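Local coordinates for protein DNA polymerase sliding clamp C (Sulfolobus tokodaii, PDB 3AIZ) that forms part of a ring that encircles DNA and tethers DNA polymerase and other processing proteins to it during replication, at residues C[77-88]-C[99-109]. Numbering follows the deposited sequence.
Sequences VLKTVTKNDSLY and VTLDGVYERTF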
ATOM      1  N   VAL C  77      25.138 -15.333 -15.099  1.00 37.58           N
ATOM      2  CA  VAL C  77      26.364 -14.694 -14.634  1.00 38.78           C
ATOM      3  C   VAL C  77      26.410 -13.231 -15.052  1.00 38.64           C
ATOM      4  O   VAL C  77      27.094 -12.421 -14.427  1.00 41.43           O
ATOM      5  CB  VAL C  77      27.630 -15.415 -15.148  1.00 37.60           C
ATOM      6  CG1 VAL C  77      27.546 -16.906 -14.859  1.00 38.78           C
ATOM      7  CG2 VAL C  77      27.822 -15.168 -16.631  1.00 41.04           C
ATOM      8  N   LEU C  78      25.678 -12.897 -16.110  1.00 41.31           N
ATOM      9  CA  LEU C  78      25.602 -11.519 -16.580  1.00 39.08           C
ATOM     10  C   LEU C  78      24.766 -10.665 -15.634  1.00 41.99           C
ATOM     11  O   LEU C  78      25.001  -9.466 -15.496  1.00 44.72           O
ATOM     12  CB  LEU C  78      25.025 -11.457 -17.995  1.00 40.23           C
ATOM     13  CG  LEU C  78      25.922 -11.953 -19.132  1.00 41.24           C
ATOM     14  CD1 LEU C  78      25.192 -11.867 -20.461  1.00 36.61           C
ATOM     15  CD2 LEU C  78      27.219 -11.163 -19.182  1.00 35.49           C
ATOM     16  N   LYS C  79      23.791 -11.289 -14.983  1.00 40.54           N
ATOM     17  CA  LYS C  79      22.943 -10.589 -14.027  1.00 41.39           C
ATOM     18  C   LYS C  79      23.742 -10.142 -12.806  1.00 41.81           C
ATOM     19  O   LYS C  79      23.311  -9.262 -12.061  1.00 40.28           O
ATOM     20  CB  LYS C  79      21.783 -11.479 -13.577  1.00 42.37           C
ATOM     21  CG  LYS C  79      20.763 -11.797 -14.656  1.00 43.03           C
ATOM     22  CD  LYS C  79      19.623 -12.628 -14.086  1.00 47.86           C
ATOM     23  CE  LYS C  79      18.600 -12.991 -15.151  1.00 55.38           C
ATOM     24  NZ  LYS C  79      17.473 -13.784 -14.586  1.00 56.94           N
ATOM     25  N   THR C  80      24.904 -10.753 -12.605  1.00 43.27           N
ATOM     26  CA  THR C  80      25.705 -10.490 -11.415  1.00 43.60           C
ATOM     27  C   THR C  80      26.695  -9.349 -11.622  1.00 46.08           C
ATOM     28  O   THR C  80      27.584  -9.138 -10.798  1.00 47.31           O
ATOM     29  CB  THR C  80      26.480 -11.744 -10.966  1.00 40.11           C
ATOM     30  OG1 THR C  80      27.603 -11.954 -11.830  1.00 36.64           O
ATOM     31  CG2 THR C  80      25.579 -12.968 -10.994  1.00 39.86           C
ATOM     32  N   VAL C  81      26.544  -8.616 -12.721  1.00 45.60           N
ATOM     33  CA  VAL C  81      27.427  -7.488 -12.997  1.00 48.48           C
ATOM     34  C   VAL C  81      26.928  -6.226 -12.304  1.00 52.10           C
ATOM     35  O   VAL C  81      25.723  -6.013 -12.169  1.00 50.60           O
ATOM     36  CB  VAL C  81      27.569  -7.216 -14.509  1.00 47.75           C
ATOM     37  CG1 VAL C  81      28.026  -8.473 -15.233  1.00 45.51           C
ATOM     38  CG2 VAL C  81      26.259  -6.706 -15.086  1.00 52.91           C
ATOM     39  N   THR C  82      27.864  -5.393 -11.863  1.00 55.13           N
ATOM     40  CA  THR C  82      27.525  -4.140 -11.205  1.00 57.66           C
ATOM     41  C   THR C  82      27.692  -2.972 -12.169  1.00 62.48           C
ATOM     42  O   THR C  82      27.911  -3.167 -13.365  1.00 59.87           O
ATOM     43  CB  THR C  82      28.403  -3.900  -9.967  1.00 59.09           C
ATOM     44  OG1 THR C  82      29.770  -3.752 -10.369  1.00 61.51           O
ATOM     45  CG2 THR C  82      28.287  -5.067  -9.001  1.00 54.76           C
ATOM     46  N   LYS C  83      27.589  -1.757 -11.641  1.00 67.44           N
ATOM     47  CA  LYS C  83      27.742  -0.554 -12.451  1.00 67.94           C
ATOM     48  C   LYS C  83      29.196  -0.357 -12.865  1.00 66.88           C
ATOM     49  O   LYS C  83      29.481   0.074 -13.983  1.00 66.19           O
ATOM     50  CB  LYS C  83      27.249   0.673 -11.682  1.00 74.16           C
ATOM     51  CG  LYS C  83      25.790   0.606 -11.257  1.00 78.86           C
ATOM     52  CD  LYS C  83      24.855   0.667 -12.454  1.00 74.69           C
ATOM     53  CE  LYS C  83      23.401   0.740 -12.012  1.00 72.77           C
ATOM     54  NZ  LYS C  83      22.474   0.899 -13.169  1.00 73.41           N
ATOM     55  N   ASN C  84      30.113  -0.678 -11.957  1.00 64.66           N
ATOM     56  CA  ASN C  84      31.538  -0.475 -12.196  1.00 65.35           C
ATOM     57  C   ASN C  84      32.282  -1.761 -12.554  1.00 63.85           C
ATOM     58  O   ASN C  84      33.479  -1.889 -12.293  1.00 62.32           O
ATOM     59  CB  ASN C  84      32.191   0.198 -10.985  1.00 72.09           C
ATOM     60  CG  ASN C  84      31.974  -0.578  -9.698  1.00 75.38           C
ATOM     61  OD1 ASN C  84      32.369  -1.739  -9.584  1.00 67.96           O
ATOM     62  ND2 ASN C  84      31.345   0.064  -8.718  1.00 72.86           N
ATOM     63  N   ASP C  85      31.565  -2.709 -13.147  1.00 63.03           N
ATOM     64  CA  ASP C  85      32.166  -3.963 -13.588  1.00 55.08           C
ATOM     65  C   ASP C  85      32.554  -3.904 -15.057  1.00 49.74           C
ATOM     66  O   ASP C  85      31.767  -3.467 -15.896  1.00 53.38           O
ATOM     67  CB  ASP C  85      31.202  -5.130 -13.371  1.00 52.75           C
ATOM     68  CG  ASP C  85      31.393  -5.804 -12.032  1.00 54.99           C
ATOM     69  OD1 ASP C  85      32.518  -5.745 -11.492  1.00 57.75           O
ATOM     70  OD2 ASP C  85      30.422  -6.401 -11.524  1.00 56.52           O
ATOM     71  N   SER C  86      33.770  -4.341 -15.362  1.00 50.28           N
ATOM     72  CA  SER C  86      34.199  -4.502 -16.744  1.00 47.75           C
ATOM     73  C   SER C  86      34.103  -5.978 -17.110  1.00 47.45           C
ATOM     74  O   SER C  86      34.351  -6.845 -16.274  1.00 48.69           O
ATOM     75  CB  SER C  86      35.627  -3.989 -16.938  1.00 49.25           C
ATOM     76  OG  SER C  86      36.539  -4.674 -16.097  1.00 53.58           O
ATOM     77  N   LEU C  87      33.735  -6.264 -18.353  1.00 48.71           N
ATOM     78  CA  LEU C  87      33.511  -7.643 -18.772  1.00 45.45           C
ATOM     79  C   LEU C  87      34.530  -8.106 -19.809  1.00 44.73           C
ATOM     80  O   LEU C  87      34.965  -7.329 -20.656  1.00 49.89           O
ATOM     81  CB  LEU C  87      32.087  -7.809 -19.306  1.00 43.32           C
ATOM     82  CG  LEU C  87      31.643  -9.227 -19.666  1.00 42.35           C
ATOM     83  CD1 LEU C  87      30.232  -9.483 -19.168  1.00 41.65           C
ATOM     84  CD2 LEU C  87      31.741  -9.463 -21.166  1.00 42.18           C
ATOM     85  N   TYR C  88      34.908  -9.378 -19.729  1.00 41.74           N
ATOM     86  CA  TYR C  88      35.848  -9.966 -20.676  1.00 42.18           C
ATOM     87  C   TYR C  88      35.301 -11.273 -21.239  1.00 41.83           C
ATOM     88  O   TYR C  88      34.840 -12.136 -20.492  1.00 43.09           O
ATOM     89  CB  TYR C  88      37.202 -10.226 -20.008  1.00 45.39           C
ATOM     90  CG  TYR C  88      37.939  -8.979 -19.567  1.00 49.85           C
ATOM     91  CD1 TYR C  88      37.729  -8.433 -18.307  1.00 49.33           C
ATOM     92  CD2 TYR C  88      38.856  -8.357 -20.406  1.00 51.78           C
ATOM     93  CE1 TYR C  88      38.404  -7.298 -17.897  1.00 49.86           C
ATOM     94  CE2 TYR C  88      39.537  -7.222 -20.004  1.00 55.09           C
ATOM     95  CZ  TYR C  88      39.305  -6.695 -18.749  1.00 54.38           C
ATOM     96  OH  TYR C  88      39.978  -5.565 -18.341  1.00 52.10           O
ATOM     97  N   VAL C  99      33.886 -15.993 -19.368  1.00 40.60           N
ATOM     98  CA  VAL C  99      33.364 -14.697 -18.958  1.00 37.29           C
ATOM     99  C   VAL C  99      34.091 -14.235 -17.702  1.00 37.30           C
ATOM    100  O   VAL C  99      34.021 -14.886 -16.660  1.00 33.99           O
ATOM    101  CB  VAL C  99      31.853 -14.758 -18.679  1.00 35.29           C
ATOM    102  CG1 VAL C  99      31.291 -13.360 -18.492  1.00 35.09           C
ATOM    103  CG2 VAL C  99      31.135 -15.471 -19.810  1.00 40.66           C
ATOM    104  N   THR C 100      34.793 -13.112 -17.804  1.00 36.34           N
ATOM    105  CA  THR C 100      35.562 -12.594 -16.680  1.00 37.22           C
ATOM    106  C   THR C 100      35.037 -11.243 -16.211  1.00 40.68           C
ATOM    107  O   THR C 100      35.251 -10.225 -16.867  1.00 43.89           O
ATOM    108  CB  THR C 100      37.051 -12.452 -17.034  1.00 40.36           C
ATOM    109  OG1 THR C 100      37.570 -13.723 -17.443  1.00 45.36           O
ATOM    110  CG2 THR C 100      37.838 -11.950 -15.833  1.00 35.04           C
ATOM    111  N   LEU C 101      34.352 -11.241 -15.074  1.00 37.73           N
ATOM    112  CA  LEU C 101      33.865 -10.003 -14.481  1.00 37.65           C
ATOM    113  C   LEU C 101      34.948  -9.388 -13.601  1.00 41.36           C
ATOM    114  O   LEU C 101      35.492 -10.049 -12.716  1.00 43.40           O
ATOM    115  CB  LEU C 101      32.599 -10.261 -13.665  1.00 35.76           C
ATOM    116  CG  LEU C 101      31.468 -10.968 -14.409  1.00 36.83           C
ATOM    117  CD1 LEU C 101      30.220 -11.029 -13.548  1.00 40.20           C
ATOM    118  CD2 LEU C 101      31.175 -10.264 -15.722  1.00 42.65           C
ATOM    119  N   ASP C 102      35.263  -8.122 -13.853  1.00 42.55           N
ATOM    120  CA  ASP C 102      36.324  -7.444 -13.123  1.00 42.99           C
ATOM    121  C   ASP C 102      35.813  -6.169 -12.463  1.00 47.97           C
ATOM    122  O   ASP C 102      35.479  -5.197 -13.140  1.00 50.93           O
ATOM    123  CB  ASP C 102      37.491  -7.125 -14.060  1.00 49.58           C
ATOM    124  CG  ASP C 102      38.733  -6.670 -13.316  1.00 55.77           C
ATOM    125  OD1 ASP C 102      38.625  -6.338 -12.116  1.00 55.87           O
ATOM    126  OD2 ASP C 102      39.819  -6.644 -13.933  1.00 60.55           O
ATOM    127  N   GLY C 103      35.755  -6.183 -11.135  1.00 45.64           N
ATOM    128  CA  GLY C 103      35.315  -5.031 -10.370  1.00 45.65           C
ATOM    129  C   GLY C 103      35.898  -5.048  -8.972  1.00 44.96           C
ATOM    130  O   GLY C 103      37.118  -5.040  -8.802  1.00 44.06           O
ATOM    131  N   VAL C 104      35.025  -5.071  -7.968  1.00 40.52           N
ATOM    132  CA  VAL C 104      35.462  -5.175  -6.581  1.00 37.45           C
ATOM    133  C   VAL C 104      36.426  -6.347  -6.427  1.00 40.59           C
ATOM    134  O   VAL C 104      37.425  -6.258  -5.714  1.00 42.01           O
ATOM    135  CB  VAL C 104      34.269  -5.372  -5.631  1.00 37.44           C
ATOM    136  CG1 VAL C 104      34.756  -5.579  -4.202  1.00 39.38           C
ATOM    137  CG2 VAL C 104      33.321  -4.183  -5.716  1.00 30.16           C
ATOM    138  N   TYR C 105      36.113  -7.445  -7.104  1.00 39.72           N
ATOM    139  CA  TYR C 105      36.994  -8.604  -7.151  1.00 38.50           C
ATOM    140  C   TYR C 105      36.912  -9.232  -8.534  1.00 38.80           C
ATOM    141  O   TYR C 105      35.936  -9.027  -9.255  1.00 41.38           O
ATOM    142  CB  TYR C 105      36.607  -9.622  -6.077  1.00 35.95           C
ATOM    143  CG  TYR C 105      35.249 -10.251  -6.283  1.00 36.12           C
ATOM    144  CD1 TYR C 105      34.087  -9.516  -6.096  1.00 36.90           C
ATOM    145  CD2 TYR C 105      35.129 -11.582  -6.656  1.00 34.04           C
ATOM    146  CE1 TYR C 105      32.845 -10.088  -6.280  1.00 34.33           C
ATOM    147  CE2 TYR C 105      33.890 -12.162  -6.840  1.00 32.90           C
ATOM    148  CZ  TYR C 105      32.751 -11.410  -6.651  1.00 33.26           C
ATOM    149  OH  TYR C 105      31.514 -11.981  -6.834  1.00 33.80           O
ATOM    150  N   GLU C 106      37.936  -9.988  -8.910  1.00 39.12           N
ATOM    151  CA  GLU C 106      37.968 -10.614 -10.226  1.00 40.09           C
ATOM    152  C   GLU C 106      37.429 -12.040 -10.167  1.00 38.73           C
ATOM    153  O   GLU C 106      37.746 -12.796  -9.250  1.00 36.41           O
ATOM    154  CB  GLU C 106      39.387 -10.599 -10.797  1.00 43.03           C
ATOM    155  CG  GLU C 106      39.461 -10.952 -12.271  1.00 45.17           C
ATOM    156  CD  GLU C 106      40.868 -10.844 -12.823  1.00 55.57           C
ATOM    157  OE1 GLU C 106      41.827 -10.987 -12.034  1.00 57.16           O
ATOM    158  OE2 GLU C 106      41.014 -10.617 -14.044  1.00 53.25           O
ATOM    159  N   ARG C 107      36.613 -12.399 -11.151  1.00 38.62           N
ATOM    160  CA  ARG C 107      35.971 -13.707 -11.176  1.00 38.00           C
ATOM    161  C   ARG C 107      35.759 -14.180 -12.611  1.00 35.43           C
ATOM    162  O   ARG C 107      35.424 -13.389 -13.490  1.00 34.46           O
ATOM    163  CB  ARG C 107      34.635 -13.646 -10.434  1.00 35.85           C
ATOM    164  CG  ARG C 107      33.727 -12.517 -10.901  1.00 37.02           C
ATOM    165  CD  ARG C 107      32.584 -12.282  -9.930  1.00 38.72           C
ATOM    166  NE  ARG C 107      31.718 -11.182 -10.348  1.00 39.37           N
ATOM    167  CZ  ARG C 107      32.045  -9.896 -10.255  1.00 37.13           C
ATOM    168  NH1 ARG C 107      31.195  -8.962 -10.656  1.00 38.04           N
ATOM    169  NH2 ARG C 107      33.225  -9.544  -9.768  1.00 38.58           N
ATOM    170  N   THR C 108      35.957 -15.475 -12.842  1.00 35.28           N
ATOM    171  CA  THR C 108      35.825 -16.034 -14.183  1.00 32.75           C
ATOM    172  C   THR C 108      34.913 -17.257 -14.230  1.00 32.86           C
ATOM    173  O   THR C 108      35.191 -18.279 -13.601  1.00 31.37           O
ATOM    174  CB  THR C 108      37.195 -16.411 -14.776  1.00 34.05           C
ATOM    175  OG1 THR C 108      37.953 -15.221 -15.025  1.00 36.29           O
ATOM    176  CG2 THR C 108      37.017 -17.172 -16.083  1.00 34.42           C
ATOM    177  N   PHE C 109      33.823 -17.140 -14.981  1.00 34.37           N
ATOM    178  CA  PHE C 109      32.927 -18.263 -15.225  1.00 31.93           C
ATOM    179  C   PHE C 109      33.249 -18.895 -16.575  1.00 34.35           C
ATOM    180  O   PHE C 109      33.681 -18.212 -17.503  1.00 36.48           O
ATOM    181  CB  PHE C 109      31.469 -17.802 -15.210  1.00 31.86           C
ATOM    182  CG  PHE C 109      30.999 -17.299 -13.876  1.00 29.06           C
ATOM    183  CD1 PHE C 109      31.252 -15.996 -13.483  1.00 28.56           C
ATOM    184  CD2 PHE C 109      30.285 -18.123 -13.023  1.00 28.97           C
ATOM    185  CE1 PHE C 109      30.815 -15.530 -12.261  1.00 28.93           C
ATOM    186  CE2 PHE C 109      29.844 -17.662 -11.800  1.00 28.75           C
ATOM    187  CZ  PHE C 109      30.109 -16.364 -11.417  1.00 28.99           C
TER
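Two donors of Ser86 grip the carbonyl oxygen of Asp102 from opposite faces of its plane. The backbone bond, Ser86 N to Asp102 O, is nearly straight (2.9 Å, 172°), and Ser86 OG joins it at 3.2 Å from Asp102 O. Serine suits the place because its short hydroxyl, lying between the backbone N and the carbonyl carbon (chi1 59°), can turn back to the neighbouring strand. Asp102 N returns a bond to Ser86 O, completing an antiparallel hydrogen-bonded pair.

Nearby, Asp85 OD2 accepts from Thr82 N at 2.8 Å, which ties the carboxylate to its own loop, and meets Arg107 NH1, also at 2.8 Å, in a salt bridge whose hydrogen bond is bent and weak. The long arginine reaches across from strand 106-111, its guanidinium edge toward the acid and one face over Leu101 CB.

Strands 86-91, 97-102 and 106-111 are consecutive neighbours in the N-terminal domain's antiparallel sheet, with 106-111 outermost within this chain; residues 106-109 pair with an antiparallel strand of the neighbouring PCNA subunit, continuing the sheet across the interface.

On the buried side, the branched Leu101 spreads its methyls: CD2 lies 3.7 Å from both Val81 CG1 and Leu87 CD1, while CD1 lies 3.5 Å from Val77 O. Val77 CG1 sits over one face of the Phe109 ring, 3.7 Å from its centroid, a CH-pi contact.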